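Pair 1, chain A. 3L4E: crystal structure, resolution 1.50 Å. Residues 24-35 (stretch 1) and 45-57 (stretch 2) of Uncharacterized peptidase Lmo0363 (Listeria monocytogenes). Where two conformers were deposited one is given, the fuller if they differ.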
# COMPACT_ATOMS: atom_id res chain seq x y z
N ASN A 24 4.61 0.08 20.70
CA ASN A 24 5.96 0.61 20.89
C ASN A 24 6.58 1.20 19.64
O ASN A 24 7.69 0.84 19.23
CB ASN A 24 6.88 -0.46 21.49
CG ASN A 24 6.37 -0.99 22.82
OD1 ASN A 24 6.12 -2.18 22.96
ND2 ASN A 24 6.19 -0.09 23.79
N LEU A 25 5.87 2.15 19.05
CA LEU A 25 6.27 2.75 17.80
C LEU A 25 7.39 3.78 17.92
O LEU A 25 8.13 3.99 16.97
CB LEU A 25 5.07 3.41 17.14
CG LEU A 25 3.93 2.46 16.76
CD1 LEU A 25 2.72 3.28 16.35
CD2 LEU A 25 4.38 1.53 15.64
N GLN A 26 7.51 4.41 19.09
CA GLN A 26 8.45 5.51 19.27
C GLN A 26 9.87 5.15 18.86
O GLN A 26 10.46 4.20 19.38
CB GLN A 26 8.44 6.00 20.72
CG GLN A 26 9.38 7.18 20.98
CD GLN A 26 8.85 8.48 20.41
OE1 GLN A 26 7.64 8.71 20.38
NE2 GLN A 26 9.76 9.35 19.98
N GLY A 27 10.42 5.93 17.93
CA GLY A 27 11.80 5.74 17.50
C GLY A 27 12.00 4.72 16.39
O GLY A 27 13.11 4.59 15.87
N LYS A 28 10.95 3.99 16.03
CA LYS A 28 11.07 3.03 14.94
C LYS A 28 11.07 3.76 13.62
O LYS A 28 10.56 4.87 13.53
CB LYS A 28 9.98 1.97 15.01
CG LYS A 28 10.08 1.10 16.25
CD LYS A 28 9.29 -0.18 16.11
CE LYS A 28 9.72 -1.20 17.15
NZ LYS A 28 9.10 -2.53 16.90
N THR A 29 11.65 3.14 12.60
CA THR A 29 11.87 3.80 11.32
C THR A 29 11.00 3.21 10.21
O THR A 29 10.70 2.02 10.21
CB THR A 29 13.33 3.68 10.89
OG1 THR A 29 13.72 2.30 10.95
CG2 THR A 29 14.21 4.48 11.83
N VAL A 30 10.62 4.05 9.26
CA VAL A 30 9.73 3.65 8.18
C VAL A 30 10.35 3.99 6.83
O VAL A 30 10.74 5.14 6.62
CB VAL A 30 8.38 4.40 8.29
CG1 VAL A 30 7.42 4.00 7.17
CG2 VAL A 30 7.75 4.15 9.65
N THR A 31 10.44 3.01 5.93
CA THR A 31 10.72 3.28 4.53
C THR A 31 9.40 3.70 3.90
O THR A 31 8.48 2.89 3.78
CB THR A 31 11.27 2.04 3.79
OG1 THR A 31 12.52 1.65 4.37
CG2 THR A 31 11.48 2.35 2.32
N PHE A 32 9.32 4.97 3.51
CA PHE A 32 8.08 5.61 3.06
C PHE A 32 8.18 5.78 1.55
O PHE A 32 9.01 6.55 1.07
CB PHE A 32 7.97 6.97 3.78
CG PHE A 32 6.73 7.76 3.48
CD1 PHE A 32 5.57 7.56 4.21
CD2 PHE A 32 6.75 8.77 2.52
CE1 PHE A 32 4.42 8.32 3.97
CE2 PHE A 32 5.61 9.53 2.26
CZ PHE A 32 4.45 9.31 2.99
N ILE A 33 7.34 5.05 0.81
CA ILE A 33 7.39 5.00 -0.65
C ILE A 33 6.20 5.74 -1.27
O ILE A 33 5.08 5.23 -1.25
CB ILE A 33 7.42 3.54 -1.15
CG1 ILE A 33 8.67 2.83 -0.60
CG2 ILE A 33 7.38 3.49 -2.68
CD1 ILE A 33 8.62 1.32 -0.79
N PRO A 34 6.42 6.96 -1.78
CA PRO A 34 5.34 7.77 -2.34
C PRO A 34 5.25 7.67 -3.87
O PRO A 34 4.53 8.44 -4.50
CB PRO A 34 5.76 9.19 -1.95
CG PRO A 34 7.26 9.14 -2.06
CD PRO A 34 7.67 7.74 -1.63
N THR A 35 5.96 6.70 -4.45
CA THR A 35 6.05 6.55 -5.90
C THR A 35 4.71 6.58 -6.65
O THR A 35 4.60 7.21 -7.71
CB THR A 35 6.80 5.26 -6.24
OG1 THR A 35 8.08 5.28 -5.58
CG2 THR A 35 6.99 5.10 -7.75
N TYR A 45 -3.16 12.95 0.44
CA TYR A 45 -2.96 11.78 1.30
C TYR A 45 -1.49 11.53 1.62
O TYR A 45 -1.17 10.91 2.64
CB TYR A 45 -3.59 10.52 0.68
CG TYR A 45 -3.24 10.34 -0.78
CD1 TYR A 45 -2.05 9.73 -1.17
CD2 TYR A 45 -4.09 10.81 -1.77
CE1 TYR A 45 -1.72 9.59 -2.51
CE2 TYR A 45 -3.77 10.67 -3.11
CZ TYR A 45 -2.58 10.06 -3.48
OH TYR A 45 -2.25 9.90 -4.81
N VAL A 46 -0.59 11.99 0.76
CA VAL A 46 0.83 11.75 0.99
C VAL A 46 1.31 12.44 2.26
O VAL A 46 1.79 11.79 3.20
CB VAL A 46 1.70 12.19 -0.21
CG1 VAL A 46 3.17 11.99 0.11
CG2 VAL A 46 1.32 11.39 -1.47
N GLU A 47 1.19 13.76 2.32
CA GLU A 47 1.62 14.47 3.52
C GLU A 47 0.77 14.11 4.73
O GLU A 47 1.29 14.05 5.86
CB GLU A 47 1.63 15.98 3.28
CG GLU A 47 2.86 16.45 2.53
CD GLU A 47 4.16 16.03 3.22
OE1 GLU A 47 4.26 16.18 4.46
OE2 GLU A 47 5.08 15.55 2.52
N ALA A 48 -0.52 13.87 4.52
CA ALA A 48 -1.38 13.52 5.65
C ALA A 48 -0.89 12.22 6.29
O ALA A 48 -0.85 12.08 7.51
CB ALA A 48 -2.84 13.40 5.21
N GLY A 49 -0.50 11.26 5.45
CA GLY A 49 0.02 10.00 5.96
C GLY A 49 1.37 10.18 6.63
O GLY A 49 1.62 9.61 7.69
N LYS A 50 2.26 10.95 6.00
CA LYS A 50 3.58 11.17 6.57
C LYS A 50 3.51 11.85 7.93
O LYS A 50 4.19 11.44 8.89
CB LYS A 50 4.45 12.00 5.62
CG LYS A 50 5.90 12.09 6.06
CD LYS A 50 6.74 12.83 5.02
CE LYS A 50 8.21 12.83 5.42
NZ LYS A 50 9.08 13.46 4.38
N LYS A 51 2.70 12.90 8.03
CA LYS A 51 2.55 13.61 9.30
C LYS A 51 1.90 12.72 10.36
O LYS A 51 2.21 12.83 11.55
CB LYS A 51 1.76 14.89 9.08
CG LYS A 51 2.50 15.94 8.27
CD LYS A 51 1.56 17.06 7.83
CE LYS A 51 2.26 18.09 6.96
NZ LYS A 51 1.30 19.11 6.43
N ALA A 52 1.00 11.84 9.94
CA ALA A 52 0.36 10.92 10.88
C ALA A 52 1.39 9.97 11.46
O ALA A 52 1.42 9.74 12.68
CB ALA A 52 -0.78 10.14 10.21
N LEU A 53 2.23 9.40 10.60
CA LEU A 53 3.32 8.54 11.06
C LEU A 53 4.20 9.30 12.06
O LEU A 53 4.54 8.78 13.13
CB LEU A 53 4.16 8.03 9.89
CG LEU A 53 3.48 7.06 8.92
CD1 LEU A 53 4.32 6.93 7.64
CD2 LEU A 53 3.23 5.68 9.54
N GLU A 54 4.57 10.53 11.71
CA GLU A 54 5.45 11.32 12.56
C GLU A 54 4.81 11.63 13.91
O GLU A 54 5.49 11.69 14.94
CB GLU A 54 5.90 12.59 11.84
CG GLU A 54 6.90 12.30 10.72
CD GLU A 54 7.18 13.49 9.83
OE1 GLU A 54 6.46 14.50 9.95
OE2 GLU A 54 8.11 13.41 9.01
N SER A 55 3.49 11.78 13.92
CA SER A 55 2.77 12.06 15.16
C SER A 55 2.79 10.86 16.11
O SER A 55 2.47 10.99 17.29
CB SER A 55 1.32 12.46 14.90
OG SER A 55 0.51 11.32 14.65
N LEU A 56 3.17 9.69 15.58
CA LEU A 56 3.24 8.47 16.39
C LEU A 56 4.65 8.25 16.91
O LEU A 56 4.92 7.27 17.62
CB LEU A 56 2.81 7.26 15.55
CG LEU A 56 1.39 7.29 15.00
CD1 LEU A 56 1.15 6.00 14.23
CD2 LEU A 56 0.37 7.49 16.12
N GLY A 57 5.56 9.15 16.56
CA GLY A 57 6.94 9.04 16.98
C GLY A 57 7.80 8.20 16.05
O GLY A 57 8.90 7.78 16.42

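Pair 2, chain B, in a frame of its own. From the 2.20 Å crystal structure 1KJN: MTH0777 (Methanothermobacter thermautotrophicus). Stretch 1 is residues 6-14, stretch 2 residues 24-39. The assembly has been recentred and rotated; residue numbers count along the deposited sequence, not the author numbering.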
# COMPACT_ATOMS: atom_id res chain seq x y z
N THR B 6 9.35 1.37 25.33
CA THR B 6 10.12 2.62 25.61
C THR B 6 11.23 2.81 24.57
O THR B 6 11.82 3.89 24.47
CB THR B 6 10.72 2.58 27.03
N GLY B 7 11.51 1.74 23.82
CA GLY B 7 12.55 1.80 22.82
C GLY B 7 12.14 2.28 21.44
O GLY B 7 11.00 2.70 21.21
N LYS B 8 13.09 2.20 20.52
CA LYS B 8 12.89 2.63 19.16
C LYS B 8 13.21 1.50 18.21
O LYS B 8 14.07 0.66 18.48
CB LYS B 8 13.78 3.85 18.86
CG LYS B 8 13.43 5.08 19.71
CD LYS B 8 14.48 6.17 19.61
CE LYS B 8 14.59 6.72 18.20
NZ LYS B 8 15.83 7.55 18.04
N ALA B 9 12.47 1.45 17.11
CA ALA B 9 12.69 0.43 16.12
C ALA B 9 12.91 1.08 14.76
O ALA B 9 12.38 2.15 14.48
CB ALA B 9 11.53 -0.53 16.07
N LEU B 10 13.79 0.47 13.97
CA LEU B 10 14.06 0.98 12.63
C LEU B 10 13.59 -0.08 11.65
O LEU B 10 13.89 -1.27 11.80
CB LEU B 10 15.55 1.26 12.42
CG LEU B 10 15.96 1.76 11.02
CD1 LEU B 10 15.34 3.12 10.78
CD2 LEU B 10 17.50 1.83 10.92
N MSE B 11 12.83 0.37 10.66
CA MSE B 11 12.27 -0.49 9.63
C MSE B 11 12.85 -0.11 8.28
O MSE B 11 12.68 1.03 7.82
CB MSE B 11 10.74 -0.37 9.62
CG MSE B 11 10.07 -1.29 8.61
SE MSE B 11 8.12 -1.36 8.82
CE MSE B 11 8.07 -2.22 10.55
N VAL B 12 13.49 -1.07 7.62
CA VAL B 12 14.14 -0.84 6.32
C VAL B 12 13.34 -1.47 5.20
O VAL B 12 12.97 -2.64 5.28
CB VAL B 12 15.56 -1.46 6.31
CG1 VAL B 12 16.26 -1.21 4.98
CG2 VAL B 12 16.37 -0.90 7.47
N LEU B 13 13.08 -0.68 4.15
CA LEU B 13 12.30 -1.17 3.01
C LEU B 13 13.11 -1.25 1.72
O LEU B 13 14.03 -0.46 1.49
CB LEU B 13 11.06 -0.30 2.77
CG LEU B 13 10.19 0.03 3.99
CD1 LEU B 13 9.01 0.90 3.55
CD2 LEU B 13 9.69 -1.24 4.66
N GLY B 14 12.73 -2.20 0.87
CA GLY B 14 13.39 -2.39 -0.40
C GLY B 14 12.64 -1.68 -1.52
O GLY B 14 11.63 -1.01 -1.26
N LEU B 24 2.30 -4.15 4.23
CA LEU B 24 2.87 -4.96 5.31
C LEU B 24 3.86 -4.18 6.18
O LEU B 24 4.01 -4.45 7.37
CB LEU B 24 3.53 -6.20 4.74
CG LEU B 24 2.57 -7.29 4.30
CD1 LEU B 24 3.35 -8.38 3.60
CD2 LEU B 24 1.77 -7.84 5.51
N ALA B 25 4.56 -3.22 5.58
CA ALA B 25 5.51 -2.40 6.32
C ALA B 25 4.71 -1.59 7.35
O ALA B 25 5.06 -1.54 8.53
CB ALA B 25 6.25 -1.46 5.36
N ILE B 26 3.59 -1.04 6.90
CA ILE B 26 2.74 -0.25 7.76
C ILE B 26 2.10 -1.14 8.82
O ILE B 26 1.95 -0.73 9.97
CB ILE B 26 1.64 0.48 6.93
CG1 ILE B 26 2.26 1.48 5.95
CG2 ILE B 26 0.64 1.17 7.84
CD1 ILE B 26 1.23 2.19 5.08
N TYR B 27 1.71 -2.36 8.43
CA TYR B 27 1.09 -3.32 9.34
C TYR B 27 2.07 -3.70 10.46
O TYR B 27 1.71 -3.72 11.63
CB TYR B 27 0.65 -4.59 8.60
CG TYR B 27 -0.05 -5.59 9.49
CD1 TYR B 27 0.64 -6.66 10.07
CD2 TYR B 27 -1.41 -5.44 9.80
CE1 TYR B 27 -0.01 -7.57 10.93
CE2 TYR B 27 -2.07 -6.35 10.65
CZ TYR B 27 -1.37 -7.41 11.21
OH TYR B 27 -2.03 -8.31 12.01
N THR B 28 3.31 -3.99 10.09
CA THR B 28 4.35 -4.37 11.04
C THR B 28 4.67 -3.19 11.97
O THR B 28 4.80 -3.38 13.17
CB THR B 28 5.62 -4.82 10.32
OG1 THR B 28 5.26 -5.81 9.34
CG2 THR B 28 6.64 -5.43 11.30
N SER B 29 4.74 -1.97 11.41
CA SER B 29 5.04 -0.79 12.23
C SER B 29 3.95 -0.55 13.27
O SER B 29 4.22 -0.14 14.40
CB SER B 29 5.22 0.45 11.36
OG SER B 29 5.39 1.61 12.17
N HIS B 30 2.71 -0.79 12.87
CA HIS B 30 1.60 -0.64 13.78
C HIS B 30 1.73 -1.68 14.88
O HIS B 30 1.44 -1.39 16.04
CB HIS B 30 0.27 -0.83 13.06
CG HIS B 30 -0.91 -0.87 13.98
ND1 HIS B 30 -1.63 -2.02 14.21
CD2 HIS B 30 -1.51 0.11 14.70
CE1 HIS B 30 -2.63 -1.75 15.03
NE2 HIS B 30 -2.58 -0.46 15.34
N LYS B 31 2.15 -2.90 14.53
CA LYS B 31 2.32 -3.95 15.54
C LYS B 31 3.36 -3.51 16.56
O LYS B 31 3.17 -3.69 17.76
CB LYS B 31 2.77 -5.25 14.89
CG LYS B 31 1.73 -5.88 13.99
CD LYS B 31 0.52 -6.38 14.79
CE LYS B 31 0.77 -7.75 15.38
NZ LYS B 31 -0.48 -8.29 16.01
N LEU B 32 4.45 -2.92 16.08
CA LEU B 32 5.52 -2.48 16.94
C LEU B 32 5.10 -1.33 17.84
O LEU B 32 5.46 -1.31 19.02
CB LEU B 32 6.77 -2.12 16.10
CG LEU B 32 7.48 -3.32 15.46
CD1 LEU B 32 8.60 -2.87 14.53
CD2 LEU B 32 8.03 -4.22 16.54
N LYS B 33 4.32 -0.40 17.30
CA LYS B 33 3.83 0.75 18.08
C LYS B 33 2.86 0.28 19.16
O LYS B 33 2.69 0.93 20.18
CB LYS B 33 3.13 1.78 17.18
CG LYS B 33 4.10 2.60 16.33
CD LYS B 33 3.37 3.50 15.33
CE LYS B 33 2.52 4.58 16.02
NZ LYS B 33 3.30 5.39 17.01
N LYS B 34 2.20 -0.84 18.89
CA LYS B 34 1.25 -1.45 19.80
C LYS B 34 2.08 -1.96 20.98
O LYS B 34 1.58 -2.03 22.11
CB LYS B 34 0.56 -2.62 19.10
CG LYS B 34 -0.88 -2.85 19.46
CD LYS B 34 -1.77 -1.71 19.01
CE LYS B 34 -3.21 -1.98 19.41
NZ LYS B 34 -4.04 -0.74 19.42
N LYS B 35 3.33 -2.33 20.71
CA LYS B 35 4.23 -2.81 21.76
C LYS B 35 4.98 -1.67 22.49
O LYS B 35 5.84 -1.94 23.32
CB LYS B 35 5.23 -3.82 21.19
CG LYS B 35 4.64 -5.17 20.81
CD LYS B 35 5.70 -5.99 20.10
CE LYS B 35 5.25 -7.40 19.83
NZ LYS B 35 5.18 -8.18 21.09
N GLY B 36 4.68 -0.42 22.15
CA GLY B 36 5.33 0.71 22.80
C GLY B 36 6.46 1.39 22.03
O GLY B 36 6.90 2.50 22.37
N PHE B 37 6.93 0.72 20.99
CA PHE B 37 8.01 1.24 20.16
C PHE B 37 7.69 2.51 19.40
O PHE B 37 6.55 2.74 19.00
CB PHE B 37 8.39 0.20 19.11
CG PHE B 37 9.20 -0.92 19.62
CD1 PHE B 37 8.61 -2.13 19.95
CD2 PHE B 37 10.57 -0.77 19.79
CE1 PHE B 37 9.37 -3.18 20.43
CE2 PHE B 37 11.34 -1.82 20.26
CZ PHE B 37 10.74 -3.02 20.59
N ARG B 38 8.73 3.30 19.17
CA ARG B 38 8.61 4.49 18.34
C ARG B 38 9.23 3.91 17.05
O ARG B 38 10.31 3.32 17.11
CB ARG B 38 9.48 5.62 18.87
CG ARG B 38 9.00 6.98 18.45
CD ARG B 38 9.96 8.06 18.89
NE ARG B 38 10.85 8.45 17.80
CZ ARG B 38 10.52 9.33 16.86
NH1 ARG B 38 9.34 9.92 16.89
NH2 ARG B 38 11.36 9.59 15.86
N VAL B 39 8.53 3.98 15.93
CA VAL B 39 9.06 3.38 14.71
C VAL B 39 9.52 4.33 13.64
O VAL B 39 8.75 5.17 13.16
CB VAL B 39 8.04 2.43 14.02
CG1 VAL B 39 8.72 1.68 12.86
CG2 VAL B 39 7.43 1.46 15.01

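A strand laid antiparallel against a helix poses a recurrent packing problem: every second strand side chain must fill the space beneath the helix, and the backbone must close off the helix before the chain moves on. Pairs 1 and 2 give two answers on nearly the same frame. The N, CA and C atoms of 14 central residues superpose with an RMSD of 0.6 Å. Strand and helix axes approach to 10.6 Å in pair 1 and 9.9 Å in pair 2, at 172° and 173°.

The fixed points are a leucine and a glycine. Leu A53 matches Leu B32, both with CA-to-CB toward the strand and both in the m,t rotamer. Gly A57 matches Gly B36, each ending its helix in a Schellman motif. The positive phi of both glycines would jam a CB against the preceding carbonyl oxygen, so the same residue serves the same turn twice.

Against the leucine, the matched strand residues differ in size. In pair 1 Val A30 CG1 lies 4.3 Å from Leu A53 CD1; at the matching position in pair 2 the smaller Ala B9 places CB 4.1 Å from Leu B32 CD1.

The central strand position, Phe A32 or Met B11, buries the most surface of any residue in its pair. Both side chains start from chi1 t, but they fill the gap with different shapes. The flat ring of Phe A32 has Lys A50 CG over one face and Val A46 O at its edge, 3.6 Å from CZ, while CD1 packs 3.7 Å from Leu A53 CD1. Gly A49 leaves the helix surface bare close by. Met B11, a selenomethionine, is a flexible chain instead: its SE lies 3.1 Å from Ala B25 O, and its CE reaches 3.6 Å from Thr B28 CB and 4.1 Å from Leu B32 CD1. Thr B28 occupies the position of Gly A49, and Ala B25 that of Val A46, so the helix side chains change along with the strand residue.

At the helix end, Gly A27 N donates to Gly A57 O at 2.8 Å in pair 1, tying the turn before the strand to the helix end, whereas at the matching positions Thr B6 N lies 4.0 Å from Gly B36 O, too far for a hydrogen bond. Within pair 2, Arg B38 N donates to Gly B7 O at 3.1 Å, and Ala B9 N to Arg B38 O at 2.9 Å, in a parallel strand pairing. A common backbone thus fixes where packing must occur, not which side chains must supply it.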